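Local coordinates for freshwater cyanophage protein (Microcystis phage Mic1, PDB 6L2W) that is of unknown function but adopts a novel fold, an antiparallel sheet packed with two helices, and is probably a structural protein of a freshwater cyanophage, at residues Leu45-Thr48 with Ala49-Glu53; Leu95-Lys98 with Ile99-Asn103; Leu52-Val55 with Cys56-Cys59. All coordinates share one frame; numbering follows the deposited sequence.

Interaction 1. Residues Leu45-Thr48 with Ala49-Glu53; sequences LELT and AENLE
T48 and E50 meet across the turn that A49 begins. E50 CG, set by chi1 between N and the carbonyl carbon, comes to 3.4 Å from T48 OG1; the bend at chi2 then turns the carboxylate.

N51 carries most of the polar contact. The side-chain ND2 donates to E46 O over 2.8 Å, and the bond lies both in the carbonyl plane of E46 and within 7° of the amide plane of N51. The other end of the amide, OD1, accepts from T48 N at 2.8 Å with an N-H...O angle of 164°, although that donor stands above the plane of the amide carbonyl. In return N51 N donates to T48 OG1 at 3.2 Å. These reciprocal bonds make a capping box at the start of helix 51-61, and the extra ND2 bond ties the amide to the E46 carbonyl of strand 45-46, fixing its rotation from both ends. T48 holds OG1 between its own N and carbonyl carbon (chi1 59°), the setting that presents the oxygen to the helix. L45 comes from the opposite direction to N51, its CD2 3.8 Å from N51 ND2.

L52 adds a weak backbone bond from its N to T48 O, while its CD2 packs on L47 CD1 at 3.7 Å. Both leucines also face helix 96-115, L47 through K98 and L52 through I102.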
ATOM      1  N   LEU B  45     -10.956  -2.173 -11.793  1.00 54.33           N
ATOM      2  CA  LEU B  45     -11.424  -3.004 -12.890  1.00 57.03           C
ATOM      3  C   LEU B  45     -12.290  -4.112 -12.302  1.00 58.66           C
ATOM      4  O   LEU B  45     -11.876  -4.736 -11.325  1.00 53.54           O
ATOM      5  CB  LEU B  45     -10.225  -3.609 -13.625  1.00 63.03           C
ATOM      6  CG  LEU B  45     -10.549  -4.714 -14.634  1.00 72.75           C
ATOM      7  CD1 LEU B  45     -11.237  -4.146 -15.873  1.00 69.76           C
ATOM      8  CD2 LEU B  45      -9.288  -5.477 -15.019  1.00 72.03           C
ATOM      9  N   GLU B  46     -13.463  -4.338 -12.909  1.00 60.62           N
ATOM     10  CA  GLU B  46     -14.363  -5.425 -12.515  1.00 61.51           C
ATOM     11  C   GLU B  46     -13.645  -6.742 -12.785  1.00 55.41           C
ATOM     12  O   GLU B  46     -13.129  -6.933 -13.865  1.00 52.81           O
ATOM     13  CB  GLU B  46     -15.675  -5.369 -13.309  1.00 68.07           C
ATOM     14  CG  GLU B  46     -16.454  -6.687 -13.314  1.00 73.21           C
ATOM     15  CD  GLU B  46     -17.853  -6.689 -13.932  1.00 77.87           C
ATOM     16  OE1 GLU B  46     -18.362  -5.598 -14.320  1.00 67.40           O
ATOM     17  OE2 GLU B  46     -18.443  -7.795 -14.019  1.00 82.03           O
ATOM     18  N   LEU B  47     -13.600  -7.627 -11.811  1.00 58.46           N
ATOM     19  CA  LEU B  47     -12.847  -8.849 -12.008  1.00 61.61           C
ATOM     20  C   LEU B  47     -13.822  -9.938 -12.438  1.00 60.49           C
ATOM     21  O   LEU B  47     -14.774 -10.219 -11.719  1.00 61.36           O
ATOM     22  CB  LEU B  47     -12.125  -9.236 -10.717  1.00 61.08           C
ATOM     23  CG  LEU B  47     -11.200 -10.448 -10.830  1.00 58.86           C
ATOM     24  CD1 LEU B  47      -9.889 -10.067 -11.487  1.00 57.69           C
ATOM     25  CD2 LEU B  47     -10.952 -11.058  -9.465  1.00 56.97           C
ATOM     26  N   THR B  48     -13.548 -10.531 -13.594  1.00 59.25           N
ATOM     27  CA  THR B  48     -14.438 -11.526 -14.196  1.00 62.33           C
ATOM     28  C   THR B  48     -13.701 -12.855 -14.326  1.00 61.04           C
ATOM     29  O   THR B  48     -12.483 -12.926 -14.174  1.00 66.14           O
ATOM     30  CB  THR B  48     -14.969 -11.073 -15.563  1.00 59.14           C
ATOM     31  OG1 THR B  48     -13.896 -10.831 -16.481  1.00 60.51           O
ATOM     32  CG2 THR B  48     -15.809  -9.823 -15.446  1.00 56.74           C
ATOM     33  N   ALA B  49     -14.467 -13.888 -14.634  1.00 65.00           N
ATOM     34  CA  ALA B  49     -13.927 -15.226 -14.768  1.00 70.57           C
ATOM     35  C   ALA B  49     -12.981 -15.288 -15.968  1.00 68.92           C
ATOM     36  O   ALA B  49     -12.084 -16.117 -15.970  1.00 64.53           O
ATOM     37  CB  ALA B  49     -15.042 -16.228 -14.912  1.00 79.59           C
ATOM     38  N   GLU B  50     -13.175 -14.395 -16.945  1.00 68.36           N
ATOM     39  CA  GLU B  50     -12.364 -14.392 -18.168  1.00 77.74           C
ATOM     40  C   GLU B  50     -11.106 -13.522 -17.984  1.00 78.25           C
ATOM     41  O   GLU B  50     -10.002 -13.954 -18.374  1.00 83.88           O
ATOM     42  CB  GLU B  50     -13.189 -13.981 -19.400  1.00 84.17           C
ATOM     43  CG  GLU B  50     -14.083 -12.759 -19.223  1.00 91.45           C
ATOM     44  CD  GLU B  50     -15.551 -13.045 -18.920  1.00 97.39           C
ATOM     45  OE1 GLU B  50     -15.855 -14.137 -18.390  1.00 92.03           O
ATOM     46  OE2 GLU B  50     -16.397 -12.166 -19.201  1.00 95.38           O
ATOM     47  N   ASN B  51     -11.231 -12.331 -17.388  1.00 68.10           N
ATOM     48  CA  ASN B  51     -10.101 -11.382 -17.367  1.00 63.23           C
ATOM     49  C   ASN B  51      -9.115 -11.716 -16.229  1.00 58.18           C
ATOM     50  O   ASN B  51      -8.041 -11.150 -16.196  1.00 57.41           O
ATOM     51  CB  ASN B  51     -10.576  -9.927 -17.295  1.00 59.24           C
ATOM     52  CG  ASN B  51     -11.135  -9.538 -15.943  1.00 57.44           C
ATOM     53  OD1 ASN B  51     -11.133 -10.342 -15.014  1.00 57.65           O
ATOM     54  ND2 ASN B  51     -11.634  -8.318 -15.826  1.00 52.20           N
ATOM     55  N   LEU B  52      -9.466 -12.618 -15.313  1.00 56.52           N
ATOM     56  CA  LEU B  52      -8.626 -12.947 -14.141  1.00 57.00           C
ATOM     57  C   LEU B  52      -7.223 -13.324 -14.609  1.00 57.74           C
ATOM     58  O   LEU B  52      -6.204 -12.759 -14.175  1.00 58.91           O
ATOM     59  CB  LEU B  52      -9.278 -14.104 -13.375  1.00 58.00           C
ATOM     60  CG  LEU B  52      -8.591 -14.584 -12.093  1.00 63.01           C
ATOM     61  CD1 LEU B  52      -7.311 -15.365 -12.375  1.00 61.25           C
ATOM     62  CD2 LEU B  52      -8.318 -13.436 -11.137  1.00 63.04           C
ATOM     63  N   GLU B  53      -7.208 -14.294 -15.495  1.00 60.09           N
ATOM     64  CA  GLU B  53      -6.003 -14.782 -16.111  1.00 62.33           C
ATOM     65  C   GLU B  53      -5.185 -13.608 -16.667  1.00 57.70           C
ATOM     66  O   GLU B  53      -3.986 -13.521 -16.435  1.00 58.13           O
ATOM     67  CB  GLU B  53      -6.373 -15.761 -17.228  1.00 71.92           C
ATOM     68  CG  GLU B  53      -5.282 -16.761 -17.552  1.00 79.14           C
ATOM     69  CD  GLU B  53      -5.808 -18.141 -17.918  1.00 86.42           C
ATOM     70  OE1 GLU B  53      -6.235 -18.874 -16.993  1.00 79.60           O
ATOM     71  OE2 GLU B  53      -5.794 -18.476 -19.127  1.00 86.22           O
TER

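Interaction 2. Residues Leu95-Lys98 with Ile99-Asn103; sequences LEVK and IREIN
The E101 carboxylate touches both V97 and K98 in the first turns of the alpha-helix 96-115, one oxygen to each: OE2 comes to 3.8 Å from V97 CG1, and OE1 approaches the end of the K98 chain. The R100 guanidinium lies obliquely to E96 O and V97 CG2.

The backbone makes the i+4 to i hydrogen bonds of an alpha-helix. I99 N donates to L95 O at 2.8 Å, while R100 N to E96 O, E101 N to V97 O and I102 N to K98 O each span 3.0 Å. These lengths, with N-H...O angles above 150°, are consistent with regular alpha-helix.

On the side turned toward the sheet, I99 and I102 both have CG1 beside the backbone N, with chi1 of -72° and -70°. Each therefore lays CG1 against the carbonyl oxygen of the residue four positions back, I99 on L95 O and I102 on K98 O, and I99 CD1 reaches L95 CB at 3.9 Å. Both isoleucines also rest on W76 of strand 75-77, and L95, K98 and I99 on L87 of strand 83-89.

K98 folds toward E101 through bends at chi2 and chi4. Its methylene comes closer than its ammonium: CE is 3.5 Å from E101 OE1, whereas NZ of K98 forms a long salt bridge with E101 OE1 at 3.9 Å.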
ATOM      1  N   LEU B  95     -13.232 -13.106   0.513  1.00 63.54           N
ATOM      2  CA  LEU B  95     -12.286 -13.083  -0.616  1.00 59.67           C
ATOM      3  C   LEU B  95     -11.264 -14.225  -0.530  1.00 51.86           C
ATOM      4  O   LEU B  95     -10.422 -14.352  -1.410  1.00 55.83           O
ATOM      5  CB  LEU B  95     -11.572 -11.728  -0.615  1.00 62.95           C
ATOM      6  CG  LEU B  95     -12.491 -10.520  -0.772  1.00 63.60           C
ATOM      7  CD1 LEU B  95     -11.722  -9.220  -0.648  1.00 62.31           C
ATOM      8  CD2 LEU B  95     -13.214 -10.586  -2.101  1.00 67.05           C
ATOM      9  N   GLU B  96     -11.308 -15.043   0.508  1.00 49.36           N
ATOM     10  CA  GLU B  96     -10.296 -16.079   0.691  1.00 56.65           C
ATOM     11  C   GLU B  96     -10.161 -16.923  -0.589  1.00 54.36           C
ATOM     12  O   GLU B  96      -9.039 -17.299  -0.959  1.00 46.47           O
ATOM     13  CB  GLU B  96     -10.624 -16.958   1.908  1.00 61.98           C
ATOM     14  CG  GLU B  96     -10.124 -16.386   3.230  1.00 77.67           C
ATOM     15  CD  GLU B  96     -11.164 -16.104   4.309  1.00 90.90           C
ATOM     16  OE1 GLU B  96     -11.480 -14.907   4.548  1.00 91.10           O
ATOM     17  OE2 GLU B  96     -11.642 -17.078   4.931  1.00100.44           O
ATOM     18  N   VAL B  97     -11.290 -17.228  -1.241  1.00 55.93           N
ATOM     19  CA  VAL B  97     -11.309 -18.118  -2.428  1.00 56.23           C
ATOM     20  C   VAL B  97     -10.639 -17.388  -3.602  1.00 47.39           C
ATOM     21  O   VAL B  97      -9.788 -17.974  -4.243  1.00 42.54           O
ATOM     22  CB  VAL B  97     -12.736 -18.614  -2.768  1.00 59.56           C
ATOM     23  CG1 VAL B  97     -12.826 -19.269  -4.146  1.00 56.77           C
ATOM     24  CG2 VAL B  97     -13.254 -19.577  -1.704  1.00 59.37           C
ATOM     25  N   LYS B  98     -10.989 -16.126  -3.868  1.00 44.18           N
ATOM     26  CA  LYS B  98     -10.347 -15.398  -4.964  1.00 46.01           C
ATOM     27  C   LYS B  98      -8.867 -15.166  -4.672  1.00 43.11           C
ATOM     28  O   LYS B  98      -8.078 -15.128  -5.608  1.00 39.18           O
ATOM     29  CB  LYS B  98     -11.005 -14.056  -5.287  1.00 46.62           C
ATOM     30  CG  LYS B  98     -12.091 -14.135  -6.351  1.00 60.78           C
ATOM     31  CD  LYS B  98     -11.611 -14.555  -7.740  1.00 61.78           C
ATOM     32  CE  LYS B  98     -12.731 -15.094  -8.610  1.00 63.35           C
ATOM     33  NZ  LYS B  98     -12.607 -14.624 -10.012  1.00 66.44           N
ATOM     34  N   ILE B  99      -8.502 -15.010  -3.402  1.00 45.45           N
ATOM     35  CA  ILE B  99      -7.109 -14.764  -3.057  1.00 43.16           C
ATOM     36  C   ILE B  99      -6.306 -16.025  -3.369  1.00 41.61           C
ATOM     37  O   ILE B  99      -5.240 -15.923  -3.953  1.00 40.84           O
ATOM     38  CB  ILE B  99      -6.965 -14.301  -1.594  1.00 43.29           C
ATOM     39  CG1 ILE B  99      -7.482 -12.870  -1.435  1.00 46.84           C
ATOM     40  CG2 ILE B  99      -5.531 -14.418  -1.098  1.00 43.26           C
ATOM     41  CD1 ILE B  99      -7.816 -12.496  -0.011  1.00 48.74           C
ATOM     42  N   ARG B 100      -6.851 -17.180  -2.980  1.00 45.98           N
ATOM     43  CA  ARG B 100      -6.279 -18.486  -3.265  1.00 47.40           C
ATOM     44  C   ARG B 100      -6.079 -18.642  -4.779  1.00 43.86           C
ATOM     45  O   ARG B 100      -4.991 -19.023  -5.243  1.00 42.29           O
ATOM     46  CB  ARG B 100      -7.178 -19.583  -2.687  1.00 55.36           C
ATOM     47  CG  ARG B 100      -6.575 -20.982  -2.744  1.00 63.36           C
ATOM     48  CD  ARG B 100      -7.053 -21.950  -1.661  1.00 72.39           C
ATOM     49  NE  ARG B 100      -8.386 -22.522  -1.855  1.00 76.56           N
ATOM     50  CZ  ARG B 100      -9.448 -22.286  -1.074  1.00 90.41           C
ATOM     51  NH1 ARG B 100      -9.391 -21.382  -0.105  1.00 91.47           N
ATOM     52  NH2 ARG B 100     -10.571 -22.962  -1.268  1.00 86.85           N
ATOM     53  N   GLU B 101      -7.099 -18.323  -5.555  1.00 41.06           N
ATOM     54  CA  GLU B 101      -7.004 -18.470  -7.000  1.00 45.78           C
ATOM     55  C   GLU B 101      -5.865 -17.599  -7.547  1.00 45.82           C
ATOM     56  O   GLU B 101      -5.090 -18.048  -8.407  1.00 44.72           O
ATOM     57  CB  GLU B 101      -8.309 -18.073  -7.681  1.00 48.76           C
ATOM     58  CG  GLU B 101      -9.406 -19.101  -7.494  1.00 63.94           C
ATOM     59  CD  GLU B 101     -10.731 -18.786  -8.179  1.00 67.57           C
ATOM     60  OE1 GLU B 101     -10.742 -17.948  -9.128  1.00 63.24           O
ATOM     61  OE2 GLU B 101     -11.750 -19.395  -7.770  1.00 72.94           O
ATOM     62  N   ILE B 102      -5.776 -16.357  -7.056  1.00 43.05           N
ATOM     63  CA  ILE B 102      -4.816 -15.402  -7.584  1.00 39.86           C
ATOM     64  C   ILE B 102      -3.401 -15.859  -7.243  1.00 36.66           C
ATOM     65  O   ILE B 102      -2.530 -15.806  -8.094  1.00 31.60           O
ATOM     66  CB  ILE B 102      -5.110 -13.975  -7.094  1.00 39.34           C
ATOM     67  CG1 ILE B 102      -6.399 -13.483  -7.754  1.00 40.86           C
ATOM     68  CG2 ILE B 102      -3.925 -13.036  -7.349  1.00 36.44           C
ATOM     69  CD1 ILE B 102      -6.843 -12.107  -7.314  1.00 45.65           C
ATOM     70  N   ASN B 103      -3.218 -16.308  -6.013  1.00 38.28           N
ATOM     71  CA  ASN B 103      -1.942 -16.802  -5.539  1.00 38.63           C
ATOM     72  C   ASN B 103      -1.500 -18.042  -6.330  1.00 39.42           C
ATOM     73  O   ASN B 103      -0.317 -18.146  -6.672  1.00 40.04           O
ATOM     74  CB  ASN B 103      -2.000 -17.102  -4.042  1.00 39.60           C
ATOM     75  CG  ASN B 103      -1.659 -15.894  -3.195  1.00 41.87           C
ATOM     76  OD1 ASN B 103      -0.928 -15.012  -3.643  1.00 39.71           O
ATOM     77  ND2 ASN B 103      -2.117 -15.876  -1.952  1.00 36.92           N
TER

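Interaction 3. Residues Leu52-Val55 with Cys56-Cys59; sequences LENV and CEYC
L52 and C56 touch one helical turn apart, CD1 of L52 lying 3.9 Å from SG of C56. C56 holds SG beside its backbone N and anti to the carbonyl carbon (chi1 -73°), which tips the sulfur back along the helix toward L52. C59 repeats this rotamer one turn on, and its SG has V55 CG1 as a looser apolar neighbour at 4.4 Å. V55 takes the other course, with CG1 anti to its N.

E57 makes two contacts: chi1 (-77°) carries its CG to 3.2 Å from E53 O, and the extended chain beyond takes its OE1 to 3.6 Å from N54 ND2. The amide and carboxylate planes are only 17° apart. E53 runs beside E57 and points the same way, but the two carboxylates are turned almost perpendicular. Their nearest charged oxygens, E53 OE2 and E57 OE1, remain 5.1 Å apart, so two like charges probably repel mildly there.

Beyond this segment pair, C56 packs on K105 and L109 of helix 96-115, V55 packs on V4 of strand 2-12, and the Y58 ring makes a cation-pi contact with K28. The four successive backbone bonds, from C56 N to L52 O through C59 N to V55 O, are those of the alpha-helix 51-61, whose buried V55, C56 and C59 and exposed E53 and N54 make it amphipathic, wedged between sheet and neighbouring helix.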
ATOM      1  N   LEU B  52      -9.466 -12.618 -15.313  1.00 56.52           N
ATOM      2  CA  LEU B  52      -8.626 -12.947 -14.141  1.00 57.00           C
ATOM      3  C   LEU B  52      -7.223 -13.324 -14.609  1.00 57.74           C
ATOM      4  O   LEU B  52      -6.204 -12.759 -14.175  1.00 58.91           O
ATOM      5  CB  LEU B  52      -9.278 -14.104 -13.375  1.00 58.00           C
ATOM      6  CG  LEU B  52      -8.591 -14.584 -12.093  1.00 63.01           C
ATOM      7  CD1 LEU B  52      -7.311 -15.365 -12.375  1.00 61.25           C
ATOM      8  CD2 LEU B  52      -8.318 -13.436 -11.137  1.00 63.04           C
ATOM      9  N   GLU B  53      -7.208 -14.294 -15.495  1.00 60.09           N
ATOM     10  CA  GLU B  53      -6.003 -14.782 -16.111  1.00 62.33           C
ATOM     11  C   GLU B  53      -5.185 -13.608 -16.667  1.00 57.70           C
ATOM     12  O   GLU B  53      -3.986 -13.521 -16.435  1.00 58.13           O
ATOM     13  CB  GLU B  53      -6.373 -15.761 -17.228  1.00 71.92           C
ATOM     14  CG  GLU B  53      -5.282 -16.761 -17.552  1.00 79.14           C
ATOM     15  CD  GLU B  53      -5.808 -18.141 -17.918  1.00 86.42           C
ATOM     16  OE1 GLU B  53      -6.235 -18.874 -16.993  1.00 79.60           O
ATOM     17  OE2 GLU B  53      -5.794 -18.476 -19.127  1.00 86.22           O
ATOM     18  N   ASN B  54      -5.829 -12.706 -17.391  1.00 55.10           N
ATOM     19  CA  ASN B  54      -5.101 -11.645 -18.081  1.00 55.87           C
ATOM     20  C   ASN B  54      -4.496 -10.670 -17.063  1.00 48.62           C
ATOM     21  O   ASN B  54      -3.425 -10.149 -17.263  1.00 44.62           O
ATOM     22  CB  ASN B  54      -5.991 -10.900 -19.081  1.00 63.08           C
ATOM     23  CG  ASN B  54      -6.430 -11.769 -20.246  1.00 77.15           C
ATOM     24  OD1 ASN B  54      -7.587 -11.703 -20.671  1.00 88.11           O
ATOM     25  ND2 ASN B  54      -5.524 -12.592 -20.760  1.00 67.51           N
ATOM     26  N   VAL B  55      -5.230 -10.392 -16.001  1.00 48.89           N
ATOM     27  CA  VAL B  55      -4.761  -9.513 -14.954  1.00 45.74           C
ATOM     28  C   VAL B  55      -3.545 -10.170 -14.282  1.00 43.26           C
ATOM     29  O   VAL B  55      -2.523  -9.518 -14.069  1.00 39.30           O
ATOM     30  CB  VAL B  55      -5.900  -9.195 -13.965  1.00 46.44           C
ATOM     31  CG1 VAL B  55      -5.380  -8.838 -12.585  1.00 43.74           C
ATOM     32  CG2 VAL B  55      -6.816  -8.101 -14.504  1.00 47.31           C
ATOM     33  N   CYS B  56      -3.627 -11.467 -13.992  1.00 40.29           N
ATOM     34  CA  CYS B  56      -2.519 -12.113 -13.283  1.00 40.08           C
ATOM     35  C   CYS B  56      -1.262 -12.154 -14.146  1.00 39.45           C
ATOM     36  O   CYS B  56      -0.142 -12.087 -13.625  1.00 41.72           O
ATOM     37  CB  CYS B  56      -2.863 -13.530 -12.860  1.00 41.67           C
ATOM     38  SG  CYS B  56      -4.019 -13.558 -11.472  1.00 41.15           S
ATOM     39  N   GLU B  57      -1.462 -12.270 -15.442  1.00 41.43           N
ATOM     40  CA  GLU B  57      -0.356 -12.405 -16.392  1.00 45.65           C
ATOM     41  C   GLU B  57       0.384 -11.063 -16.492  1.00 43.79           C
ATOM     42  O   GLU B  57       1.630 -10.999 -16.575  1.00 40.41           O
ATOM     43  CB  GLU B  57      -0.884 -12.856 -17.756  1.00 48.08           C
ATOM     44  CG  GLU B  57      -1.222 -14.342 -17.810  1.00 61.74           C
ATOM     45  CD  GLU B  57      -1.567 -14.914 -19.184  1.00 71.93           C
ATOM     46  OE1 GLU B  57      -2.638 -14.554 -19.735  1.00 70.73           O
ATOM     47  OE2 GLU B  57      -0.769 -15.737 -19.694  1.00 81.49           O
ATOM     48  N   TYR B  58      -0.381  -9.985 -16.494  1.00 39.71           N
ATOM     49  CA  TYR B  58       0.249  -8.702 -16.639  1.00 42.64           C
ATOM     50  C   TYR B  58       1.000  -8.364 -15.336  1.00 39.62           C
ATOM     51  O   TYR B  58       2.121  -7.859 -15.385  1.00 38.62           O
ATOM     52  CB  TYR B  58      -0.782  -7.661 -17.076  1.00 42.46           C
ATOM     53  CG  TYR B  58      -0.173  -6.304 -17.271  1.00 45.35           C
ATOM     54  CD1 TYR B  58       0.662  -6.037 -18.341  1.00 47.67           C
ATOM     55  CD2 TYR B  58      -0.369  -5.303 -16.336  1.00 46.72           C
ATOM     56  CE1 TYR B  58       1.259  -4.793 -18.499  1.00 50.34           C
ATOM     57  CE2 TYR B  58       0.213  -4.056 -16.481  1.00 47.70           C
ATOM     58  CZ  TYR B  58       1.034  -3.798 -17.560  1.00 52.78           C
ATOM     59  OH  TYR B  58       1.594  -2.554 -17.688  1.00 53.49           O
ATOM     60  N   CYS B  59       0.401  -8.686 -14.188  1.00 35.88           N
ATOM     61  CA  CYS B  59       1.039  -8.432 -12.886  1.00 44.07           C
ATOM     62  C   CYS B  59       2.351  -9.220 -12.757  1.00 40.57           C
ATOM     63  O   CYS B  59       3.348  -8.689 -12.244  1.00 45.11           O
ATOM     64  CB  CYS B  59       0.093  -8.780 -11.735  1.00 44.80           C
ATOM     65  SG  CYS B  59      -1.269  -7.593 -11.559  1.00 51.21           S
TER

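Interactions 1 and 3 are consecutive pieces of one element: they share L52 and E53, their centres lie 8 Å apart, and the capped start of helix 51-61 runs directly into its middle turns. They also meet through L45 CD2 and V55 CG2, 3.6 Å apart. Interaction 2 belongs to the other helix, 96-115, with its centre 13 Å from each. L52 CD2 touches I102 CG1 at 3.9 Å, so L52, shared by interactions 1 and 3, also touches interaction 2. L47 CD2 lies 4.0 Å from K98 CD, and I102 CG2 lies 4.2 Å from C56 SG. These apolar approaches join the two helices beside the sheet.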